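Local coordinates for SprT-like domain-containing protein Spartan (Homo sapiens, PDB 6MDW) that cleaves covalent DNA-protein cross-links as a DNA-dependent zinc metalloendopeptidase during DNA synthesis, protecting genome integrity, at the zinc ion site and the adenosine-5'-diphosphate site. Residues are numbered along the deposited sequence; one frame, centred on the assembly and turned at random.

Site 1: the zinc ion site. Residues 91, 95, 110, 114, 130-131, 133. With ZN (zinc ion), chain B; FLC (citrate anion), chain C.
The imidazole of His91 lies between two rings: CZ of Phe114 sits over the centre of one face, 3.4 Å above the plane, and the poorly ordered His133 covers the rim of the other. In the plane, at its edge, are the carbonyl oxygens of Thr130 and Val131. Phe114 packs against His91, His95 and His110: CE2 lies over the rim of the His95 ring, while one face of the phenyl ring takes His110 CD2 over its centre. The Val131 carbonyl oxygen stands above the middle of the His110 ring. This is the catalytic site of the SprT-like protease domain, with the HEXXH motif of zinc metalloproteases: His91 and His95 project from helix 82-100, the active-site Glu92 following His91, and His110 from a loop supplies the third imidazole. CG of His91 is anti to the backbone N (chi1 178°), whereas that of His95 is anti to the carbonyl carbon (chi1 -74°), so both NE2 atoms converge on one metal. NE2 of His91 lies 2.0 Å from ZN. Citrate, a common crystallisation additive, caps the opposite side through its hydroxyl OHB and carboxylate oxygens OA2 and OB2, completing a near octahedron where water or substrate would presumably bind. A somewhat bent bond (138° at H) helps set the rotation of His91 and may strengthen it as a zinc donor: ND1 gives its N-H to Thr130 O at 2.8 Å, within both the ring and carbonyl planes.

Site 2: the zinc ion site. Residues 149, 151, 153, 181, 185, 187, 189. With ZN (zinc ion), chain D.
Four side chains point inward at one zinc in two pairs, Cys149 with Cys153 and His181 with Cys185: Cys149 from the end of strand 147-149, Cys153 from the 3-10 helix 152-155, His181 from helix 178-184 and Cys185 from the loop just after it. The sulphurs of Cys149 and Cys185 extend anti to their backbone N (chi1 -173° and 177°), whereas Cys153 SG takes the crowded position between N and the carbonyl carbon (chi1 76°). His181 also reaches away from its backbone N and presents its ring tip first, NE2 lying 2.1 Å from ZN. Its edge faces the sulphurs of Cys149 and Cys153, both close to the imidazole plane. Cys153 SG lies 2.2 Å from ZN, and the near-tetrahedral angles show little distortion. Tyr189 comes alongside this cluster: its hydroxyl OH lies over the rim of one His181 face, 3.4 Å above the plane, while its own ring face receives Cys149 CB. A backbone N-H supports the Cys149 sulphur, Gly151 N donating to SG at 3.3 Å. Weaker bonds run to Cys185 SG from the amides of Cys153 and Gly187; such donors would be expected to temper the negative charge of the sulphurs, presumably thiolates. The metal is modelled at partial occupancy. This centre of three cysteines and one histidine belongs to the Spartan-like zinc-binding domain and appears structural, tying a short strand, turns and helix into one small fold.

Site 3: the adenosine-5'-diphosphate site. Residues 54, 143, 159, 162-163, 165, 169, 176-177, 181, 189. With ADP (adenosine-5'-diphosphate), chain E.
Stacking holds the adenine. The Trp177 indole lies nearly parallel to the purine, its five-membered ring 6° from the imidazole ring of the base, with ADP N9 above the middle of the indole and NE1 towards the ribose. The Tyr159 ring covers the other side of the ADP imidazole ring more obliquely, planes 28° apart, and its face also takes the ribose C2'. An alanine at Trp177 would remove the indole and would probably loosen the base, losing the stack and the water contact of NE1. Hydrogen bonds hold the sugar and phosphates. The ribose hydroxyl O2' bonds to the Tyr162 carbonyl oxygen O at 2.7 Å. Tyr176 OH gives its hydrogen to the alpha-phosphate O1A at 2.7 Å. Charge pairing centres on the beta-phosphate: Arg169, bent at chi3, points NH1 and NH2 end-on at O1B, the shorter bond being NH2 to O1B at 2.9 Å. In the second shell, Arg165 lays its CD methylene over this guanidinium and supports Arg169 by donating from NH2 to its O, from above the carbonyl plane. Water also bridges: one joins ADP N3 to Tyr189 OH and Tyr162 O, and another, 3.0 Å from Trp177 NE1, also bonds to ADP O1B and O5'. ADP is partly occupied, and the structure alone does not establish a physiological role. The pocket lies mainly in the zinc-binding domain, beside helix 178-184 and strand 189-191, with Leu54, from the SprT-like family region, beside the ribose.

Site 1: the zinc ion site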
loop_
_atom_site.group_PDB
_atom_site.type_symbol
_atom_site.label_atom_id
_atom_site.label_comp_id
_atom_site.label_asym_id
_atom_site.label_seq_id
_atom_site.Cartn_x
_atom_site.Cartn_y
_atom_site.Cartn_z
ATOM N N HIS A 91 5.619 4.206 0.772
ATOM C CA HIS A 91 5.439 3.006 1.571
ATOM C C HIS A 91 5.221 1.779 0.678
ATOM O O HIS A 91 5.891 0.765 0.826
ATOM C CB HIS A 91 4.275 3.213 2.549
ATOM C CG HIS A 91 3.941 2.049 3.418
ATOM N ND1 HIS A 91 4.043 2.113 4.807
ATOM C CD2 HIS A 91 3.474 0.809 3.128
ATOM C CE1 HIS A 91 3.671 0.941 5.306
ATOM N NE2 HIS A 91 3.331 0.117 4.304
ATOM N N HIS A 95 7.584 -1.845 -0.200
ATOM C CA HIS A 95 7.118 -3.240 -0.316
ATOM C C HIS A 95 7.462 -3.789 -1.701
ATOM O O HIS A 95 7.908 -4.940 -1.842
ATOM C CB HIS A 95 5.606 -3.327 -0.090
ATOM C CG HIS A 95 5.148 -3.166 1.329
ATOM N ND1 HIS A 95 5.674 -3.872 2.407
ATOM C CD2 HIS A 95 4.163 -2.387 1.827
ATOM C CE1 HIS A 95 5.013 -3.493 3.503
ATOM N NE2 HIS A 95 4.095 -2.573 3.179
ATOM N N HIS A 110 6.295 -5.256 8.298
ATOM C CA HIS A 110 7.238 -4.133 8.240
ATOM C C HIS A 110 8.393 -4.368 9.216
ATOM O O HIS A 110 8.537 -3.651 10.204
ATOM C CB HIS A 110 6.538 -2.820 8.567
ATOM C CG HIS A 110 5.304 -2.632 7.755
ATOM N ND1 HIS A 110 4.084 -3.125 8.169
ATOM C CD2 HIS A 110 5.088 -2.076 6.542
ATOM C CE1 HIS A 110 3.178 -2.876 7.248
ATOM N NE2 HIS A 110 3.762 -2.198 6.254
ATOM N N PHE A 114 12.174 -3.258 5.952
ATOM C CA PHE A 114 11.263 -2.171 5.598
ATOM C C PHE A 114 11.729 -0.857 6.231
ATOM O O PHE A 114 11.681 0.230 5.631
ATOM C CB PHE A 114 9.839 -2.519 6.029
ATOM C CG PHE A 114 8.811 -1.574 5.462
ATOM C CD1 PHE A 114 8.601 -0.329 6.025
ATOM C CD2 PHE A 114 8.124 -1.907 4.304
ATOM C CE1 PHE A 114 7.674 0.546 5.481
ATOM C CE2 PHE A 114 7.193 -1.036 3.764
ATOM C CZ PHE A 114 6.993 0.202 4.334
ATOM N N THR A 130 5.731 5.885 7.360
ATOM C CA THR A 130 5.560 5.141 8.600
ATOM C C THR A 130 5.125 3.706 8.319
ATOM O O THR A 130 4.543 3.423 7.263
ATOM C CB THR A 130 4.492 5.748 9.519
ATOM O OG1 THR A 130 3.271 5.635 8.786
ATOM C CG2 THR A 130 4.806 7.169 9.937
ATOM N N VAL A 131 5.366 2.850 9.320
ATOM C CA VAL A 131 5.125 1.414 9.283
ATOM C C VAL A 131 3.629 1.114 9.420
ATOM O O VAL A 131 3.220 -0.013 9.131
ATOM C CB VAL A 131 5.916 0.666 10.376
ATOM C CG1 VAL A 131 7.422 0.801 10.188
ATOM C CG2 VAL A 131 5.520 1.101 11.781
ATOM N N HIS A 133 -0.549 1.991 8.555
ATOM C CA HIS A 133 -1.179 2.278 7.279
ATOM C C HIS A 133 -2.423 3.147 7.467
ATOM O O HIS A 133 -3.295 3.178 6.603
ATOM C CB HIS A 133 -1.488 0.997 6.496
ATOM C CG HIS A 133 -1.073 1.128 5.070
ATOM N ND1 HIS A 133 -1.972 1.061 4.018
ATOM C CD2 HIS A 133 0.139 1.369 4.520
ATOM C CE1 HIS A 133 -1.325 1.236 2.883
ATOM N NE2 HIS A 133 -0.024 1.413 3.162
HETATM ZN ZN ZN B . 2.683 -1.795 4.522
HETATM C CAC FLC C . 0.564 -2.341 2.341
HETATM C CA FLC C . -0.141 -3.345 3.188
HETATM C CB FLC C . 0.309 -3.334 4.646
HETATM C CBC FLC C . 0.048 -2.011 5.287
HETATM C CG FLC C . -0.477 -4.432 5.371
HETATM C CGC FLC C . 0.072 -4.734 6.761
HETATM O OA1 FLC C . 0.300 -2.385 1.094
HETATM O OA2 FLC C . 1.373 -1.544 2.882
HETATM O OB1 FLC C . -1.181 -1.771 5.415
HETATM O OB2 FLC C . 0.989 -1.205 5.624
HETATM O OG1 FLC C . 0.693 -5.810 6.938
HETATM O OG2 FLC C . -0.117 -3.909 7.689
HETATM O OHB FLC C . 1.703 -3.650 4.669
#

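Site 2: the zinc ion site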
loop_
_atom_site.group_PDB
_atom_site.type_symbol
_atom_site.label_atom_id
_atom_site.label_comp_id
_atom_site.label_asym_id
_atom_site.label_seq_id
_atom_site.Cartn_x
_atom_site.Cartn_y
_atom_site.Cartn_z
ATOM N N CYS A 149 -6.411 -12.698 1.217
ATOM C CA CYS A 149 -6.642 -13.907 0.447
ATOM C C CYS A 149 -5.395 -14.237 -0.373
ATOM O O CYS A 149 -4.740 -13.329 -0.902
ATOM C CB CYS A 149 -7.863 -13.768 -0.449
ATOM S SG CYS A 149 -8.278 -15.334 -1.253
ATOM N N GLY A 151 -5.608 -16.211 -2.980
ATOM C CA GLY A 151 -6.103 -16.566 -4.291
ATOM C C GLY A 151 -5.955 -15.385 -5.245
ATOM O O GLY A 151 -5.431 -14.338 -4.866
ATOM N N CYS A 153 -7.909 -13.100 -6.139
ATOM C CA CYS A 153 -8.663 -11.884 -5.877
ATOM C C CYS A 153 -7.750 -10.795 -5.271
ATOM O O CYS A 153 -8.174 -9.655 -5.178
ATOM C CB CYS A 153 -9.916 -12.130 -5.037
ATOM S SG CYS A 153 -9.604 -12.394 -3.270
ATOM N N HIS A 181 -17.325 -15.720 -3.190
ATOM C CA HIS A 181 -15.859 -15.706 -3.209
ATOM C C HIS A 181 -15.349 -17.114 -3.515
ATOM O O HIS A 181 -14.330 -17.298 -4.190
ATOM C CB HIS A 181 -15.291 -15.151 -1.889
ATOM C CG HIS A 181 -13.807 -15.262 -1.813
ATOM N ND1 HIS A 181 -13.157 -16.305 -1.173
ATOM C CD2 HIS A 181 -12.839 -14.474 -2.328
ATOM C CE1 HIS A 181 -11.857 -16.148 -1.303
ATOM N NE2 HIS A 181 -11.636 -15.033 -2.003
ATOM N N CYS A 185 -13.105 -17.002 -6.785
ATOM C CA CYS A 185 -11.680 -16.992 -6.381
ATOM C C CYS A 185 -11.267 -18.335 -5.773
ATOM O O CYS A 185 -10.297 -18.952 -6.226
ATOM C CB CYS A 185 -11.388 -15.887 -5.368
ATOM S SG CYS A 185 -9.683 -15.875 -4.752
ATOM N N GLY A 187 -9.748 -18.843 -3.036
ATOM C CA GLY A 187 -8.511 -18.742 -2.250
ATOM C C GLY A 187 -8.782 -18.822 -0.751
ATOM O O GLY A 187 -9.942 -18.860 -0.346
ATOM N N TYR A 189 -7.955 -17.213 3.279
ATOM C CA TYR A 189 -7.683 -15.909 3.937
ATOM C C TYR A 189 -6.638 -16.005 5.057
ATOM O O TYR A 189 -6.961 -16.225 6.249
ATOM C CB TYR A 189 -8.977 -15.330 4.502
ATOM C CG TYR A 189 -9.802 -14.618 3.462
ATOM C CD1 TYR A 189 -9.473 -13.339 3.061
ATOM C CD2 TYR A 189 -10.892 -15.226 2.858
ATOM C CE1 TYR A 189 -10.200 -12.676 2.091
ATOM C CE2 TYR A 189 -11.626 -14.578 1.877
ATOM C CZ TYR A 189 -11.286 -13.293 1.499
ATOM O OH TYR A 189 -12.013 -12.620 0.551
HETATM ZN ZN ZN D . -9.794 -14.573 -2.849
#

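Site 3: the adenosine-5'-diphosphate site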
loop_
_atom_site.group_PDB
_atom_site.type_symbol
_atom_site.label_atom_id
_atom_site.label_comp_id
_atom_site.label_asym_id
_atom_site.label_seq_id
_atom_site.Cartn_x
_atom_site.Cartn_y
_atom_site.Cartn_z
ATOM N N LEU A 54 -10.587 -0.100 1.446
ATOM C CA LEU A 54 -10.114 -0.770 2.693
ATOM C C LEU A 54 -8.687 -0.341 3.051
ATOM O O LEU A 54 -8.279 -0.419 4.213
ATOM C CB LEU A 54 -10.163 -2.289 2.504
ATOM C CG LEU A 54 -11.570 -2.878 2.502
ATOM C CD1 LEU A 54 -11.527 -4.366 2.221
ATOM C CD2 LEU A 54 -12.288 -2.604 3.821
ATOM N N ARG A 143 -10.118 -0.522 12.107
ATOM C CA ARG A 143 -10.136 -1.987 12.285
ATOM C C ARG A 143 -8.705 -2.533 12.222
ATOM O O ARG A 143 -7.942 -2.189 11.316
ATOM C CB ARG A 143 -10.984 -2.652 11.195
ATOM C CG ARG A 143 -12.492 -2.555 11.394
ATOM C CD ARG A 143 -13.161 -1.457 10.584
ATOM N NE ARG A 143 -14.495 -1.832 10.117
ATOM C CZ ARG A 143 -14.922 -1.705 8.859
ATOM N NH1 ARG A 143 -14.206 -1.035 7.973
ATOM N NH2 ARG A 143 -16.071 -2.245 8.492
ATOM N N TYR A 159 -11.394 -4.912 -3.501
ATOM C CA TYR A 159 -10.854 -5.222 -2.163
ATOM C C TYR A 159 -9.398 -5.684 -2.163
ATOM O O TYR A 159 -8.756 -5.701 -1.132
ATOM C CB TYR A 159 -11.678 -6.315 -1.462
ATOM C CG TYR A 159 -13.157 -6.083 -1.528
ATOM C CD1 TYR A 159 -13.730 -4.950 -0.978
ATOM C CD2 TYR A 159 -13.967 -6.942 -2.244
ATOM C CE1 TYR A 159 -15.096 -4.719 -1.057
ATOM C CE2 TYR A 159 -15.328 -6.726 -2.342
ATOM C CZ TYR A 159 -15.894 -5.619 -1.744
ATOM O OH TYR A 159 -17.245 -5.434 -1.882
ATOM N N TYR A 162 -8.405 -8.067 0.572
ATOM C CA TYR A 162 -8.419 -7.700 1.979
ATOM C C TYR A 162 -9.770 -7.964 2.645
ATOM O O TYR A 162 -10.842 -7.789 2.052
ATOM C CB TYR A 162 -8.010 -6.240 2.137
ATOM C CG TYR A 162 -6.518 -6.054 2.114
ATOM C CD1 TYR A 162 -5.734 -6.328 3.225
ATOM C CD2 TYR A 162 -5.867 -5.686 0.944
ATOM C CE1 TYR A 162 -4.359 -6.162 3.199
ATOM C CE2 TYR A 162 -4.495 -5.534 0.898
ATOM C CZ TYR A 162 -3.735 -5.768 2.028
ATOM O OH TYR A 162 -2.375 -5.628 1.988
ATOM N N VAL A 163 -9.650 -8.311 3.931
ATOM C CA VAL A 163 -10.735 -8.332 4.905
ATOM C C VAL A 163 -10.180 -7.694 6.183
ATOM O O VAL A 163 -9.091 -8.073 6.665
ATOM C CB VAL A 163 -11.259 -9.746 5.225
ATOM C CG1 VAL A 163 -12.222 -9.682 6.408
ATOM C CG2 VAL A 163 -11.927 -10.422 4.035
ATOM N N ARG A 165 -11.214 -6.274 10.033
ATOM C CA ARG A 165 -12.304 -6.415 11.016
ATOM C C ARG A 165 -11.864 -5.884 12.381
ATOM O O ARG A 165 -10.674 -5.782 12.681
ATOM C CB ARG A 165 -12.748 -7.876 11.101
ATOM C CG ARG A 165 -13.636 -8.262 9.929
ATOM C CD ARG A 165 -13.929 -9.733 9.766
ATOM N NE ARG A 165 -14.683 -9.888 8.524
ATOM C CZ ARG A 165 -15.230 -11.013 8.100
ATOM N NH1 ARG A 165 -15.895 -11.023 6.956
ATOM N NH2 ARG A 165 -15.136 -12.109 8.830
ATOM N N ARG A 169 -12.307 -12.140 13.949
ATOM C CA ARG A 169 -13.452 -12.827 13.353
ATOM C C ARG A 169 -13.096 -13.207 11.911
ATOM O O ARG A 169 -13.271 -12.424 10.995
ATOM C CB ARG A 169 -14.692 -11.930 13.410
ATOM C CG ARG A 169 -15.838 -12.372 12.508
ATOM C CD ARG A 169 -17.062 -11.472 12.616
ATOM N NE ARG A 169 -16.821 -10.079 12.243
ATOM C CZ ARG A 169 -17.108 -9.544 11.056
ATOM N NH1 ARG A 169 -17.641 -10.286 10.098
ATOM N NH2 ARG A 169 -16.839 -8.266 10.829
ATOM N N TYR A 176 -21.899 -13.243 4.241
ATOM C CA TYR A 176 -22.922 -13.212 3.213
ATOM C C TYR A 176 -22.277 -13.387 1.833
ATOM O O TYR A 176 -22.934 -13.815 0.894
ATOM C CB TYR A 176 -23.772 -11.937 3.314
ATOM C CG TYR A 176 -23.034 -10.634 3.129
ATOM C CD1 TYR A 176 -22.805 -10.142 1.853
ATOM C CD2 TYR A 176 -22.592 -9.882 4.206
ATOM C CE1 TYR A 176 -22.125 -8.952 1.650
ATOM C CE2 TYR A 176 -21.918 -8.682 4.023
ATOM C CZ TYR A 176 -21.674 -8.225 2.739
ATOM O OH TYR A 176 -20.993 -7.063 2.520
ATOM N N TRP A 177 -20.988 -13.054 1.717
ATOM C CA TRP A 177 -20.310 -13.002 0.419
ATOM C C TRP A 177 -19.462 -14.261 0.182
ATOM O O TRP A 177 -18.872 -14.432 -0.915
ATOM C CB TRP A 177 -19.441 -11.737 0.326
ATOM C CG TRP A 177 -18.557 -11.537 1.518
ATOM C CD1 TRP A 177 -18.844 -10.818 2.641
ATOM C CD2 TRP A 177 -17.229 -12.056 1.708
ATOM N NE1 TRP A 177 -17.790 -10.856 3.515
ATOM C CE2 TRP A 177 -16.794 -11.628 2.984
ATOM C CE3 TRP A 177 -16.390 -12.887 0.959
ATOM C CZ2 TRP A 177 -15.542 -11.947 3.493
ATOM C CZ3 TRP A 177 -15.142 -13.180 1.456
ATOM C CH2 TRP A 177 -14.729 -12.731 2.709
ATOM N N HIS A 181 -17.325 -15.720 -3.190
ATOM C CA HIS A 181 -15.859 -15.706 -3.209
ATOM C C HIS A 181 -15.349 -17.114 -3.515
ATOM O O HIS A 181 -14.330 -17.298 -4.190
ATOM C CB HIS A 181 -15.291 -15.151 -1.889
ATOM C CG HIS A 181 -13.807 -15.262 -1.813
ATOM N ND1 HIS A 181 -13.157 -16.305 -1.173
ATOM C CD2 HIS A 181 -12.839 -14.474 -2.328
ATOM C CE1 HIS A 181 -11.857 -16.148 -1.303
ATOM N NE2 HIS A 181 -11.636 -15.033 -2.003
ATOM N N TYR A 189 -7.955 -17.213 3.279
ATOM C CA TYR A 189 -7.683 -15.909 3.937
ATOM C C TYR A 189 -6.638 -16.005 5.057
ATOM O O TYR A 189 -6.961 -16.225 6.249
ATOM C CB TYR A 189 -8.977 -15.330 4.502
ATOM C CG TYR A 189 -9.802 -14.618 3.462
ATOM C CD1 TYR A 189 -9.473 -13.339 3.061
ATOM C CD2 TYR A 189 -10.892 -15.226 2.858
ATOM C CE1 TYR A 189 -10.200 -12.676 2.091
ATOM C CE2 TYR A 189 -11.626 -14.578 1.877
ATOM C CZ TYR A 189 -11.286 -13.293 1.499
ATOM O OH TYR A 189 -12.013 -12.620 0.551
HETATM P PB ADP E . -18.242 -6.206 8.053
HETATM O O1B ADP E . -18.129 -7.721 8.310
HETATM O O2B ADP E . -18.804 -5.437 9.198
HETATM O O3B ADP E . -16.904 -5.654 7.542
HETATM P PA ADP E . -19.179 -5.372 5.484
HETATM O O1A ADP E . -20.458 -5.509 4.708
HETATM O O2A ADP E . -18.517 -3.982 5.694
HETATM O O3A ADP E . -19.295 -6.132 6.864
HETATM O "O5'" ADP E . -18.095 -6.276 4.677
HETATM C "C5'" ADP E . -17.539 -5.829 3.434
HETATM C "C4'" ADP E . -16.228 -6.549 3.314
HETATM O "O4'" ADP E . -16.449 -7.943 3.018
HETATM C "C3'" ADP E . -15.318 -6.052 2.206
HETATM O "O3'" ADP E . -14.556 -4.925 2.624
HETATM C "C2'" ADP E . -14.447 -7.280 1.937
HETATM O "O2'" ADP E . -13.417 -7.424 2.913
HETATM C "C1'" ADP E . -15.470 -8.400 2.091
HETATM N N9 ADP E . -16.125 -8.773 0.839
HETATM C C8 ADP E . -17.403 -8.451 0.468
HETATM N N7 ADP E . -17.783 -8.994 -0.661
HETATM C C5 ADP E . -16.685 -9.734 -1.058
HETATM C C6 ADP E . -16.488 -10.635 -2.121
HETATM N N6 ADP E . -17.438 -10.959 -2.995
HETATM N N1 ADP E . -15.289 -11.250 -2.213
HETATM C C2 ADP E . -14.363 -10.989 -1.285
HETATM N N3 ADP E . -14.447 -10.180 -0.221
HETATM C C4 ADP E . -15.642 -9.583 -0.160
HETATM O O HOH W 1 -11.691 -9.750 -0.007
HETATM O O HOH W 2 -15.353 -7.591 6.684
HETATM O O HOH W 3 -17.934 -8.961 5.839
#

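Site 1 belongs to the catalytic core, whereas sites 2 and 3 are neighbours in the zinc-binding domain. The C-alpha centres of sites 2 and 3 are about 10 Å apart, and the two share His181 and Tyr189, so the fold built round the second zinc also shapes the nucleotide pocket. The C-alpha centres of sites 1 and 2 are about 24 Å apart. Those of sites 1 and 3 are about 21 Å apart, and site 1 shares no residue with either. Site 3 nonetheless includes Leu54, which suggests that the nucleotide lies near where the two parts meet. Since the protease is DNA-dependent, this neighbouring domain may take part in nucleic-acid recognition.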